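Local coordinates for protein beta-1,4-mannanase (Aplysia kurodai, PDB 3VUP) that probably hydrolyses the beta-1,4-mannosidic bonds of mannan as a TIM-barrel glycoside hydrolase of the sea hare's digestive fluid, at residues Y136-K139 against A140-I144. Residues are numbered along the deposited sequence; the frame is centred on the assembly and turned at random.
With SO4 (sulfate ion), chain H.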
loop_
_atom_site.group_PDB
_atom_site.type_symbol
_atom_site.label_atom_id
_atom_site.label_comp_id
_atom_site.label_asym_id
_atom_site.label_seq_id
_atom_site.Cartn_x
_atom_site.Cartn_y
_atom_site.Cartn_z
ATOM N N TYR A 136 16.832 6.182 -8.125
ATOM C CA TYR A 136 16.130 5.690 -6.943
ATOM C C TYR A 136 16.226 4.169 -6.861
ATOM O O TYR A 136 16.535 3.593 -5.808
ATOM C CB TYR A 136 14.647 6.120 -6.917
ATOM C CG TYR A 136 13.909 5.418 -5.801
ATOM C CD1 TYR A 136 14.277 5.629 -4.477
ATOM C CD2 TYR A 136 12.892 4.500 -6.062
ATOM C CE1 TYR A 136 13.650 4.967 -3.440
ATOM C CE2 TYR A 136 12.252 3.835 -5.025
ATOM C CZ TYR A 136 12.637 4.072 -3.719
ATOM O OH TYR A 136 12.008 3.386 -2.704
ATOM N N ILE A 137 15.949 3.519 -7.983
ATOM C CA ILE A 137 15.947 2.070 -8.031
ATOM C C ILE A 137 17.320 1.493 -7.694
ATOM O O ILE A 137 17.437 0.588 -6.863
ATOM C CB ILE A 137 15.440 1.606 -9.389
ATOM C CG1 ILE A 137 13.932 1.883 -9.474
ATOM C CG2 ILE A 137 15.756 0.129 -9.610
ATOM C CD1 ILE A 137 13.340 1.664 -10.832
ATOM N N ASP A 138 18.362 2.042 -8.307
ATOM C CA ASP A 138 19.699 1.488 -8.141
ATOM C C ASP A 138 20.356 1.865 -6.815
ATOM O O ASP A 138 21.034 1.047 -6.199
ATOM C CB ASP A 138 20.590 1.882 -9.318
ATOM C CG ASP A 138 20.187 1.195 -10.605
ATOM O OD1 ASP A 138 19.469 0.176 -10.535
ATOM O OD2 ASP A 138 20.598 1.663 -11.687
ATOM N N LYS A 139 20.149 3.098 -6.370
ATOM C CA LYS A 139 20.850 3.598 -5.189
ATOM C C LYS A 139 20.096 3.415 -3.871
ATOM O O LYS A 139 20.709 3.468 -2.801
ATOM C CB LYS A 139 21.224 5.073 -5.366
ATOM C CG LYS A 139 22.251 5.329 -6.450
ATOM C CD LYS A 139 23.641 4.912 -5.985
ATOM C CE LYS A 139 24.733 5.443 -6.901
ATOM N NZ LYS A 139 26.064 5.427 -6.225
ATOM N N ALA A 140 18.779 3.229 -3.937
ATOM C CA ALA A 140 17.976 3.108 -2.720
ATOM C C ALA A 140 17.097 1.865 -2.670
ATOM O O ALA A 140 17.171 1.101 -1.716
ATOM C CB ALA A 140 17.148 4.371 -2.477
ATOM N N LEU A 141 16.248 1.672 -3.676
ATOM C CA LEU A 141 15.255 0.601 -3.589
ATOM C C LEU A 141 15.893 -0.785 -3.584
ATOM O O LEU A 141 15.615 -1.597 -2.696
ATOM C CB LEU A 141 14.229 0.715 -4.717
ATOM C CG LEU A 141 13.119 -0.338 -4.693
ATOM C CD1 LEU A 141 12.296 -0.282 -3.408
ATOM C CD2 LEU A 141 12.226 -0.145 -5.900
ATOM N N LYS A 142 16.734 -1.066 -4.575
ATOM C CA LYS A 142 17.374 -2.370 -4.608
ATOM C C LYS A 142 18.207 -2.648 -3.341
ATOM O O LYS A 142 18.101 -3.733 -2.772
ATOM C CB LYS A 142 18.154 -2.603 -5.912
ATOM C CG LYS A 142 17.258 -2.786 -7.143
ATOM C CD LYS A 142 18.090 -2.943 -8.405
ATOM C CE LYS A 142 17.245 -3.264 -9.622
ATOM N NZ LYS A 142 18.110 -3.619 -10.779
ATOM N N PRO A 143 19.018 -1.676 -2.873
ATOM C CA PRO A 143 19.729 -1.958 -1.618
ATOM C C PRO A 143 18.813 -2.266 -0.430
ATOM O O PRO A 143 19.110 -3.169 0.353
ATOM C CB PRO A 143 20.526 -0.673 -1.384
ATOM C CG PRO A 143 20.820 -0.189 -2.780
ATOM C CD PRO A 143 19.572 -0.490 -3.558
ATOM N N ILE A 144 17.706 -1.544 -0.306
ATOM C CA ILE A 144 16.767 -1.810 0.779
ATOM C C ILE A 144 16.150 -3.207 0.656
ATOM O O ILE A 144 16.148 -3.990 1.611
ATOM C CB ILE A 144 15.660 -0.736 0.842
ATOM C CG1 ILE A 144 16.245 0.612 1.287
ATOM C CG2 ILE A 144 14.537 -1.190 1.772
ATOM C CD1 ILE A 144 15.314 1.783 1.051
HETATM S S SO4 H . 17.138 -2.761 -14.263
HETATM O O1 SO4 H . 17.116 -1.368 -13.822
HETATM O O2 SO4 H . 16.035 -3.024 -15.197
HETATM O O3 SO4 H . 18.402 -3.050 -14.934
HETATM O O4 SO4 H . 17.012 -3.631 -13.094
#
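Tyr136 O accepts two backbone N-H groups: Leu141 N donates to it over 2.9 Å and nearly straight (169°), while the bond from Ala140 N is more bent (142°). The next carbonyl also reaches five residues ahead, Lys142 N lying 2.9 Å from Ile137 O, whereas Leu141 N is 3.6 Å from that oxygen. These i+5 bonds define a pi-type widening. Pro143, which has no N-H, follows directly and brings its CD to 3.4 Å from Asp138 O; its N makes no bond to the preceding turn, and the helix kinks here.

With CG anti to the backbone N (chi1 171°), the Tyr136 ring swings over the following turn. Leu141 CB makes an off-centre CH-pi contact 4.1 Å from the ring centroid, and Ala140 CB meets the CD1 and CE1 side obliquely. The hydroxyl is hydrogen-bonded to His64 NE2, and Trp111 meets the ring edge-to-face. The Lys142 chain, straight past CG, passes Ile137 CG2 with its CE at 3.7 Å and donates from NZ to sulfate O4. Asp138 OD1, at 4.0 Å from Lys142 NZ, is too far for a salt bridge, though the opposite charges probably still attract; Gln134 and Lys251 also bind the sulfate, probably a crystallisation ion.

A pi-bulge followed by a proline kink thus distorts helix 130-147 without ending it; this helix lies between strands 105-112 and 157-161 in the chain order of the eight-stranded beta/alpha (TIM) barrel.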